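Local coordinates for galactose-binding-like protein (Bacteroides thetaiotaomicron, PDB 7M1B), which probably binds carbohydrate at the cell surface as a SusE-like protein, possibly with some capacity to degrade it, at residues N242-V256 with K358-Q372. Residues are numbered along the deposited sequence; the frame is centred on the assembly and turned at random.
Sequences NYAHGYDFNPSEFPV and KILSTHDGAGLVVMQ. With EDO (1,2-ethanediol), chain B.
The F249 ring lies flat over the backbone of G367, whose CA stands 3.6 Å from the ring centroid and 14° off the ring normal. V256 CG1 meets the opposite face of the ring, offset toward its rim, while F254 CE1 lies at its edge. F254 in turn receives F249 CE1 over the centre of one face, and its far end, CZ, reaches T362 CG2 at 3.7 Å and, in the ring plane, A366 O. F249 CG sits between its backbone N and carbonyl carbon (chi1 59°), which turns the ring over G367; F249 N donates to G367 O (2.8 Å). The 242-256 segment folds over the turn between strands 352-362 and 370-380, whose antiparallel sheet is consistent with the jelly-roll beta-sandwich of galactose-binding-like domains. It joins the sheet at two places: A244 and M371 form a hydrogen-bonded pair, and V256 and I359 another, the I359 N to V256 O bond being 2.7 Å. Beside the first, V370 CG2 makes a CH-pi contact over the face of the H245 ring, 3.5 Å from its centroid and 4° off the normal. H245 ND1, bonded in the ring plane to G246 O (2.8 Å), fixes the rotation of that imidazole; NE2 makes a weak bond to ethanediol, which R276 also holds. P255 and K358 lie side by side, P255 CG 3.7 Å from K358 CE, and K358 makes a cation-pi contact with W307.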
ATOM      1  N   ASN A 242       0.425 -20.639 -12.583  1.00 18.02           N
ATOM      2  CA  ASN A 242       1.496 -20.109 -11.724  1.00 14.79           C
ATOM      3  C   ASN A 242       1.002 -19.812 -10.301  1.00 14.75           C
ATOM      4  O   ASN A 242      -0.184 -19.545 -10.076  1.00 18.72           O
ATOM      5  CB  ASN A 242       1.859 -18.730 -12.284  1.00 15.72           C
ATOM      6  CG  ASN A 242       3.124 -18.171 -11.647  1.00 17.18           C
ATOM      7  OD1 ASN A 242       4.126 -18.862 -11.561  1.00 23.06           O
ATOM      8  ND2 ASN A 242       3.048 -17.021 -10.992  1.00 20.28           N
ATOM      9  N   TYR A 243       1.919 -19.985  -9.326  1.00 15.42           N
ATOM     10  CA  TYR A 243       1.521 -19.577  -7.980  1.00 14.96           C
ATOM     11  C   TYR A 243       2.787 -19.588  -7.120  1.00 15.01           C
ATOM     12  O   TYR A 243       3.819 -20.083  -7.522  1.00 16.80           O
ATOM     13  CB  TYR A 243       0.619 -20.673  -7.335  1.00 16.84           C
ATOM     14  CG  TYR A 243       1.105 -22.101  -7.498  1.00 17.54           C
ATOM     15  CD1 TYR A 243       2.131 -22.655  -6.678  1.00 18.55           C
ATOM     16  CD2 TYR A 243       0.517 -22.950  -8.433  1.00 18.77           C
ATOM     17  CE1 TYR A 243       2.595 -23.960  -6.857  1.00 19.25           C
ATOM     18  CE2 TYR A 243       0.973 -24.237  -8.629  1.00 19.10           C
ATOM     19  CZ  TYR A 243       1.951 -24.775  -7.788  1.00 18.49           C
ATOM     20  OH  TYR A 243       2.363 -26.032  -8.053  1.00 23.58           O
ATOM     21  N   ALA A 244       2.689 -18.912  -5.963  1.00 13.98           N
ATOM     22  CA  ALA A 244       3.550 -19.239  -4.809  1.00 15.47           C
ATOM     23  C   ALA A 244       2.615 -19.879  -3.777  1.00 16.43           C
ATOM     24  O   ALA A 244       1.505 -19.369  -3.492  1.00 17.45           O
ATOM     25  CB  ALA A 244       4.200 -17.998  -4.210  1.00 15.74           C
ATOM     26  N   HIS A 245       3.048 -20.978  -3.162  1.00 16.56           N
ATOM     27  CA  HIS A 245       2.132 -21.843  -2.395  1.00 17.54           C
ATOM     28  C   HIS A 245       2.766 -22.148  -1.052  1.00 16.06           C
ATOM     29  O   HIS A 245       3.946 -22.507  -0.996  1.00 17.36           O
ATOM     30  CB  HIS A 245       2.000 -23.190  -3.160  1.00 15.95           C
ATOM     31  CG  HIS A 245       0.826 -24.021  -2.744  1.00 15.97           C
ATOM     32  ND1 HIS A 245       0.673 -24.559  -1.453  1.00 19.06           N
ATOM     33  CD2 HIS A 245      -0.222 -24.482  -3.459  1.00 16.82           C
ATOM     34  CE1 HIS A 245      -0.467 -25.260  -1.432  1.00 21.38           C
ATOM     35  NE2 HIS A 245      -0.984 -25.289  -2.666  1.00 19.17           N
ATOM     36  N   GLY A 246       1.972 -21.802   0.021  1.00 15.52           N
ATOM     37  CA  GLY A 246       2.445 -22.161   1.364  1.00 17.86           C
ATOM     38  C   GLY A 246       2.102 -23.573   1.829  1.00 19.32           C
ATOM     39  O   GLY A 246       1.855 -24.463   1.031  1.00 17.68           O
ATOM     40  N   TYR A 247       2.332 -23.769   3.132  1.00 17.09           N
ATOM     41  CA  TYR A 247       1.999 -25.015   3.817  1.00 15.28           C
ATOM     42  C   TYR A 247       0.795 -24.829   4.714  1.00 15.55           C
ATOM     43  O   TYR A 247       0.611 -23.761   5.194  1.00 17.36           O
ATOM     44  CB  TYR A 247       3.229 -25.506   4.586  1.00 17.65           C
ATOM     45  CG  TYR A 247       4.456 -25.735   3.726  1.00 16.30           C
ATOM     46  CD1 TYR A 247       4.653 -26.967   3.115  1.00 18.21           C
ATOM     47  CD2 TYR A 247       5.302 -24.669   3.338  1.00 17.50           C
ATOM     48  CE1 TYR A 247       5.747 -27.198   2.283  1.00 18.20           C
ATOM     49  CE2 TYR A 247       6.404 -24.866   2.515  1.00 18.19           C
ATOM     50  CZ  TYR A 247       6.562 -26.111   1.917  1.00 18.80           C
ATOM     51  OH  TYR A 247       7.623 -26.265   1.088  1.00 21.39           O
ATOM     52  N   ASP A 248       0.111 -25.937   5.044  1.00 18.29           N
ATOM     53  CA  ASP A 248      -1.006 -25.874   5.946  1.00 19.67           C
ATOM     54  C   ASP A 248      -0.554 -25.483   7.341  1.00 18.98           C
ATOM     55  O   ASP A 248       0.423 -26.032   7.895  1.00 21.21           O
ATOM     56  CB  ASP A 248      -1.596 -27.268   6.021  1.00 23.25           C
ATOM     57  CG  ASP A 248      -2.428 -27.691   4.857  1.00 31.38           C
ATOM     58  OD1 ASP A 248      -2.980 -26.851   4.136  1.00 27.14           O
ATOM     59  OD2 ASP A 248      -2.714 -28.871   4.851  1.00 52.34           O
ATOM     60  N   PHE A 249      -1.422 -24.710   7.978  1.00 21.14           N
ATOM     61  CA  PHE A 249      -1.222 -24.385   9.381  1.00 18.30           C
ATOM     62  C   PHE A 249      -2.589 -24.283  10.025  1.00 20.98           C
ATOM     63  O   PHE A 249      -3.597 -24.171   9.328  1.00 19.68           O
ATOM     64  CB  PHE A 249      -0.363 -23.125   9.580  1.00 20.53           C
ATOM     65  CG  PHE A 249      -0.921 -21.866   8.951  1.00 19.40           C
ATOM     66  CD1 PHE A 249      -1.789 -21.043   9.676  1.00 22.49           C
ATOM     67  CD2 PHE A 249      -0.517 -21.432   7.695  1.00 19.89           C
ATOM     68  CE1 PHE A 249      -2.335 -19.898   9.118  1.00 23.64           C
ATOM     69  CE2 PHE A 249      -1.088 -20.307   7.122  1.00 18.66           C
ATOM     70  CZ  PHE A 249      -1.953 -19.499   7.860  1.00 19.90           C
ATOM     71  N   ASN A 250      -2.601 -24.180  11.351  1.00 22.14           N
ATOM     72  CA  ASN A 250      -3.870 -24.094  12.055  1.00 21.78           C
ATOM     73  C   ASN A 250      -4.303 -22.623  12.076  1.00 23.07           C
ATOM     74  O   ASN A 250      -3.479 -21.804  12.428  1.00 20.93           O
ATOM     75  CB  ASN A 250      -3.754 -24.717  13.453  1.00 19.14           C
ATOM     76  CG  ASN A 250      -5.078 -24.643  14.176  1.00 20.20           C
ATOM     77  OD1 ASN A 250      -5.543 -23.541  14.466  1.00 23.37           O
ATOM     78  ND2 ASN A 250      -5.662 -25.804  14.485  1.00 19.60           N
ATOM     79  N   PRO A 251      -5.545 -22.239  11.664  1.00 21.38           N
ATOM     80  CA  PRO A 251      -5.963 -20.817  11.568  1.00 23.06           C
ATOM     81  C   PRO A 251      -5.891 -20.063  12.890  1.00 21.16           C
ATOM     82  O   PRO A 251      -5.896 -18.843  12.883  1.00 21.53           O
ATOM     83  CB  PRO A 251      -7.434 -20.899  11.185  1.00 21.91           C
ATOM     84  CG  PRO A 251      -7.437 -22.126  10.311  1.00 21.70           C
ATOM     85  CD  PRO A 251      -6.596 -23.132  11.129  1.00 22.96           C
ATOM     86  N   SER A 252      -5.752 -20.799  14.012  1.00 21.73           N
ATOM     87  CA  SER A 252      -5.514 -20.172  15.325  1.00 18.69           C
ATOM     88  C   SER A 252      -4.223 -19.343  15.310  1.00 19.69           C
ATOM     89  O   SER A 252      -4.064 -18.392  16.078  1.00 23.25           O
ATOM     90  CB  SER A 252      -5.325 -21.216  16.439  1.00 20.39           C
ATOM     91  OG  SER A 252      -6.431 -22.131  16.470  1.00 23.14           O
ATOM     92  N   GLU A 253      -3.333 -19.658  14.344  1.00 19.87           N
ATOM     93  CA  GLU A 253      -2.057 -18.968  14.233  1.00 20.47           C
ATOM     94  C   GLU A 253      -2.145 -17.659  13.429  1.00 19.88           C
ATOM     95  O   GLU A 253      -1.153 -16.911  13.397  1.00 25.06           O
ATOM     96  CB  GLU A 253      -1.069 -19.918  13.563  1.00 21.88           C
ATOM     97  CG  GLU A 253      -0.859 -21.189  14.397  1.00 25.67           C
ATOM     98  CD  GLU A 253      -0.731 -21.157  15.924  1.00 42.20           C
ATOM     99  OE1 GLU A 253       0.073 -20.345  16.440  1.00 51.83           O
ATOM    100  OE2 GLU A 253      -1.440 -21.974  16.631  1.00 53.84           O
ATOM    101  N   PHE A 254      -3.267 -17.343  12.765  1.00 21.12           N
ATOM    102  CA  PHE A 254      -3.307 -16.047  12.092  1.00 19.16           C
ATOM    103  C   PHE A 254      -3.106 -14.944  13.143  1.00 22.27           C
ATOM    104  O   PHE A 254      -3.603 -15.002  14.300  1.00 26.01           O
ATOM    105  CB  PHE A 254      -4.674 -15.775  11.463  1.00 21.34           C
ATOM    106  CG  PHE A 254      -4.896 -16.482  10.146  1.00 21.59           C
ATOM    107  CD1 PHE A 254      -4.122 -16.139   9.022  1.00 20.34           C
ATOM    108  CD2 PHE A 254      -5.899 -17.443  10.012  1.00 20.56           C
ATOM    109  CE1 PHE A 254      -4.303 -16.799   7.802  1.00 20.92           C
ATOM    110  CE2 PHE A 254      -6.086 -18.097   8.800  1.00 24.48           C
ATOM    111  CZ  PHE A 254      -5.305 -17.765   7.694  1.00 22.93           C
ATOM    112  N   PRO A 255      -2.423 -13.808  12.860  1.00 20.70           N
ATOM    113  CA  PRO A 255      -1.868 -13.447  11.549  1.00 21.43           C
ATOM    114  C   PRO A 255      -0.508 -14.091  11.294  1.00 20.46           C
ATOM    115  O   PRO A 255       0.270 -14.462  12.214  1.00 21.53           O
ATOM    116  CB  PRO A 255      -1.694 -11.911  11.683  1.00 25.29           C
ATOM    117  CG  PRO A 255      -1.401 -11.693  13.166  1.00 25.53           C
ATOM    118  CD  PRO A 255      -2.316 -12.705  13.852  1.00 23.69           C
ATOM    119  N   VAL A 256      -0.265 -14.361  10.017  1.00 19.05           N
ATOM    120  CA  VAL A 256       1.031 -14.870   9.579  1.00 19.25           C
ATOM    121  C   VAL A 256       1.582 -13.915   8.531  1.00 19.30           C
ATOM    122  O   VAL A 256       0.841 -13.082   8.046  1.00 18.32           O
ATOM    123  CB  VAL A 256       0.886 -16.276   8.980  1.00 19.47           C
ATOM    124  CG1 VAL A 256       0.357 -17.288  10.029  1.00 18.86           C
ATOM    125  CG2 VAL A 256       0.015 -16.300   7.709  1.00 20.64           C
ATOM    126  N   LYS A 358       1.159  -9.152   5.922  1.00 18.88           N
ATOM    127  CA  LYS A 358       0.677  -9.737   7.155  1.00 18.54           C
ATOM    128  C   LYS A 358      -0.748 -10.194   6.899  1.00 20.28           C
ATOM    129  O   LYS A 358      -1.675  -9.366   6.754  1.00 17.76           O
ATOM    130  CB  LYS A 358       0.726  -8.678   8.270  1.00 19.69           C
ATOM    131  CG  LYS A 358       0.329  -9.226   9.645  1.00 21.99           C
ATOM    132  CD  LYS A 358       0.377  -8.082  10.731  1.00 27.62           C
ATOM    133  CE  LYS A 358       0.462  -8.641  12.252  1.00 52.41           C
ATOM    134  NZ  LYS A 358       0.698  -7.499  13.264  1.00 72.67           N
ATOM    135  N   ILE A 359      -0.915 -11.516   6.806  1.00 19.66           N
ATOM    136  CA  ILE A 359      -2.196 -12.069   6.385  1.00 17.15           C
ATOM    137  C   ILE A 359      -3.050 -12.223   7.648  1.00 18.27           C
ATOM    138  O   ILE A 359      -2.646 -12.962   8.561  1.00 18.39           O
ATOM    139  CB  ILE A 359      -2.017 -13.414   5.648  1.00 16.73           C
ATOM    140  CG1 ILE A 359      -1.010 -13.347   4.484  1.00 21.73           C
ATOM    141  CG2 ILE A 359      -3.400 -13.941   5.199  1.00 18.45           C
ATOM    142  CD1 ILE A 359      -1.385 -12.309   3.469  1.00 22.27           C
ATOM    143  N   LEU A 360      -4.240 -11.618   7.645  1.00 18.72           N
ATOM    144  CA  LEU A 360      -5.152 -11.698   8.788  1.00 19.74           C
ATOM    145  C   LEU A 360      -6.160 -12.842   8.593  1.00 21.26           C
ATOM    146  O   LEU A 360      -6.554 -13.532   9.552  1.00 20.88           O
ATOM    147  CB  LEU A 360      -5.874 -10.348   8.912  1.00 20.14           C
ATOM    148  CG  LEU A 360      -5.010  -9.073   8.978  1.00 22.12           C
ATOM    149  CD1 LEU A 360      -5.888  -7.847   9.182  1.00 28.79           C
ATOM    150  CD2 LEU A 360      -3.996  -9.146  10.085  1.00 25.66           C
ATOM    151  N   SER A 361      -6.590 -13.060   7.337  1.00 19.61           N
ATOM    152  CA  SER A 361      -7.689 -13.997   7.057  1.00 17.27           C
ATOM    153  C   SER A 361      -7.546 -14.558   5.629  1.00 19.39           C
ATOM    154  O   SER A 361      -7.033 -13.800   4.776  1.00 19.21           O
ATOM    155  CB  SER A 361      -9.062 -13.337   7.370  1.00 20.56           C
ATOM    156  OG  SER A 361      -9.285 -12.283   6.418  1.00 20.44           O
ATOM    157  N   THR A 362      -8.255 -15.673   5.371  1.00 17.50           N
ATOM    158  CA  THR A 362      -8.372 -16.208   4.020  1.00 17.92           C
ATOM    159  C   THR A 362      -9.849 -16.346   3.647  1.00 18.08           C
ATOM    160  O   THR A 362     -10.713 -16.314   4.556  1.00 20.92           O
ATOM    161  CB  THR A 362      -7.679 -17.565   3.914  1.00 18.45           C
ATOM    162  OG1 THR A 362      -8.280 -18.375   4.941  1.00 18.43           O
ATOM    163  CG2 THR A 362      -6.175 -17.474   4.135  1.00 17.95           C
ATOM    164  N   HIS A 363     -10.160 -16.390   2.347  1.00 19.79           N
ATOM    165  CA  HIS A 363     -11.540 -16.455   1.893  1.00 17.51           C
ATOM    166  C   HIS A 363     -12.263 -17.704   2.428  1.00 20.55           C
ATOM    167  O   HIS A 363     -13.421 -17.608   2.865  1.00 23.15           O
ATOM    168  CB  HIS A 363     -11.631 -16.411   0.366  1.00 18.95           C
ATOM    169  CG  HIS A 363     -11.520 -15.004  -0.147  1.00 17.78           C
ATOM    170  ND1 HIS A 363     -12.476 -14.037   0.154  1.00 19.68           N
ATOM    171  CD2 HIS A 363     -10.518 -14.367  -0.804  1.00 19.48           C
ATOM    172  CE1 HIS A 363     -12.144 -12.899  -0.467  1.00 19.75           C
ATOM    173  NE2 HIS A 363     -10.954 -13.091  -1.096  1.00 19.94           N
ATOM    174  N   ASP A 364     -11.568 -18.853   2.475  1.00 18.82           N
ATOM    175  CA  ASP A 364     -12.222 -20.091   2.988  1.00 17.90           C
ATOM    176  C   ASP A 364     -11.955 -20.316   4.475  1.00 18.22           C
ATOM    177  O   ASP A 364     -12.479 -21.314   5.026  1.00 22.54           O
ATOM    178  CB  ASP A 364     -11.882 -21.313   2.104  1.00 20.83           C
ATOM    179  CG  ASP A 364     -10.430 -21.782   2.219  1.00 20.45           C
ATOM    180  OD1 ASP A 364      -9.642 -21.210   3.009  1.00 21.17           O
ATOM    181  OD2 ASP A 364     -10.063 -22.703   1.405  1.00 21.83           O
ATOM    182  N   GLY A 365     -11.189 -19.399   5.111  1.00 20.03           N
ATOM    183  CA  GLY A 365     -10.838 -19.503   6.519  1.00 20.00           C
ATOM    184  C   GLY A 365      -9.805 -20.544   6.886  1.00 20.41           C
ATOM    185  O   GLY A 365      -9.370 -20.548   8.021  1.00 24.10           O
ATOM    186  N   ALA A 366      -9.327 -21.375   5.926  1.00 18.35           N
ATOM    187  CA  ALA A 366      -8.291 -22.356   6.226  1.00 18.48           C
ATOM    188  C   ALA A 366      -6.920 -21.690   6.380  1.00 15.89           C
ATOM    189  O   ALA A 366      -6.669 -20.648   5.738  1.00 17.07           O
ATOM    190  CB  ALA A 366      -8.194 -23.355   5.072  1.00 20.79           C
ATOM    191  N   GLY A 367      -6.029 -22.363   7.125  1.00 18.01           N
ATOM    192  CA  GLY A 367      -4.678 -21.882   7.359  1.00 17.59           C
ATOM    193  C   GLY A 367      -3.838 -22.300   6.150  1.00 17.63           C
ATOM    194  O   GLY A 367      -3.067 -23.214   6.257  1.00 19.20           O
ATOM    195  N   LEU A 368      -3.931 -21.459   5.091  1.00 16.05           N
ATOM    196  CA  LEU A 368      -3.116 -21.774   3.890  1.00 16.47           C
ATOM    197  C   LEU A 368      -3.054 -20.489   3.067  1.00 17.19           C
ATOM    198  O   LEU A 368      -4.076 -19.839   2.871  1.00 17.81           O
ATOM    199  CB  LEU A 368      -3.754 -22.880   3.061  1.00 17.92           C
ATOM    200  CG  LEU A 368      -2.959 -23.247   1.794  1.00 19.32           C
ATOM    201  CD1 LEU A 368      -1.605 -23.848   2.160  1.00 23.29           C
ATOM    202  CD2 LEU A 368      -3.741 -24.177   0.871  1.00 21.14           C
ATOM    203  N   VAL A 369      -1.860 -20.117   2.590  1.00 15.94           N
ATOM    204  CA  VAL A 369      -1.714 -18.937   1.740  1.00 14.61           C
ATOM    205  C   VAL A 369      -1.225 -19.411   0.379  1.00 16.20           C
ATOM    206  O   VAL A 369      -0.140 -19.945   0.357  1.00 16.77           O
ATOM    207  CB  VAL A 369      -0.722 -17.966   2.431  1.00 14.73           C
ATOM    208  CG1 VAL A 369      -0.503 -16.742   1.530  1.00 16.33           C
ATOM    209  CG2 VAL A 369      -1.342 -17.460   3.761  1.00 17.31           C
ATOM    210  N   VAL A 370      -1.925 -18.974  -0.695  1.00 15.60           N
ATOM    211  CA  VAL A 370      -1.482 -19.367  -2.040  1.00 15.33           C
ATOM    212  C   VAL A 370      -1.900 -18.172  -2.907  1.00 17.20           C
ATOM    213  O   VAL A 370      -3.039 -17.699  -2.788  1.00 18.84           O
ATOM    214  CB  VAL A 370      -2.198 -20.611  -2.598  1.00 14.48           C
ATOM    215  CG1 VAL A 370      -1.641 -20.935  -4.000  1.00 16.59           C
ATOM    216  CG2 VAL A 370      -1.928 -21.825  -1.714  1.00 16.35           C
ATOM    217  N   MET A 371      -0.966 -17.609  -3.664  1.00 14.64           N
ATOM    218  CA  MET A 371      -1.331 -16.489  -4.571  1.00 14.08           C
ATOM    219  C   MET A 371      -0.682 -16.660  -5.927  1.00 15.04           C
ATOM    220  O   MET A 371       0.193 -17.467  -6.074  1.00 16.95           O
ATOM    221  CB  MET A 371      -0.892 -15.182  -3.928  1.00 17.27           C
ATOM    222  CG  MET A 371      -1.892 -14.789  -2.759  1.00 22.60           C
ATOM    223  SD  MET A 371      -3.785 -14.696  -3.065  1.00 25.15           S
ATOM    224  CE  MET A 371      -3.787 -13.107  -3.893  1.00 19.27           C
ATOM    225  N   GLN A 372      -1.063 -15.799  -6.916  1.00 13.78           N
ATOM    226  CA  GLN A 372      -0.556 -16.041  -8.284  1.00 15.60           C
ATOM    227  C   GLN A 372       0.453 -14.948  -8.650  1.00 15.41           C
ATOM    228  O   GLN A 372       1.422 -15.212  -9.371  1.00 15.59           O
ATOM    229  CB  GLN A 372      -1.711 -15.959  -9.320  1.00 16.34           C
ATOM    230  CG  GLN A 372      -1.338 -16.297 -10.748  1.00 15.98           C
ATOM    231  CD  GLN A 372      -2.595 -16.129 -11.570  1.00 15.01           C
ATOM    232  OE1 GLN A 372      -2.941 -15.009 -12.020  1.00 17.64           O
ATOM    233  NE2 GLN A 372      -3.284 -17.228 -11.839  1.00 18.50           N
TER
HETATM  234  C1  EDO B 501      -0.840 -27.593  -7.087  1.00 28.39           C
HETATM  235  O1  EDO B 501      -2.064 -27.582  -7.813  1.00 36.81           O
HETATM  236  C2  EDO B 501      -0.927 -26.671  -5.923  1.00 30.48           C
HETATM  237  O2  EDO B 501      -2.207 -26.584  -5.223  1.00 32.60           O
HETATM  238  O   HOH W   1      -2.710 -20.022 -11.007  1.00 17.56           O
HETATM  239  O   HOH W   2       0.419 -21.211   4.117  1.00 17.12           O
HETATM  240  O   HOH W   3      -5.253 -25.611   6.287  1.00 50.70           O
HETATM  241  O   HOH W   4      -6.706 -25.010   7.974  1.00 28.53           O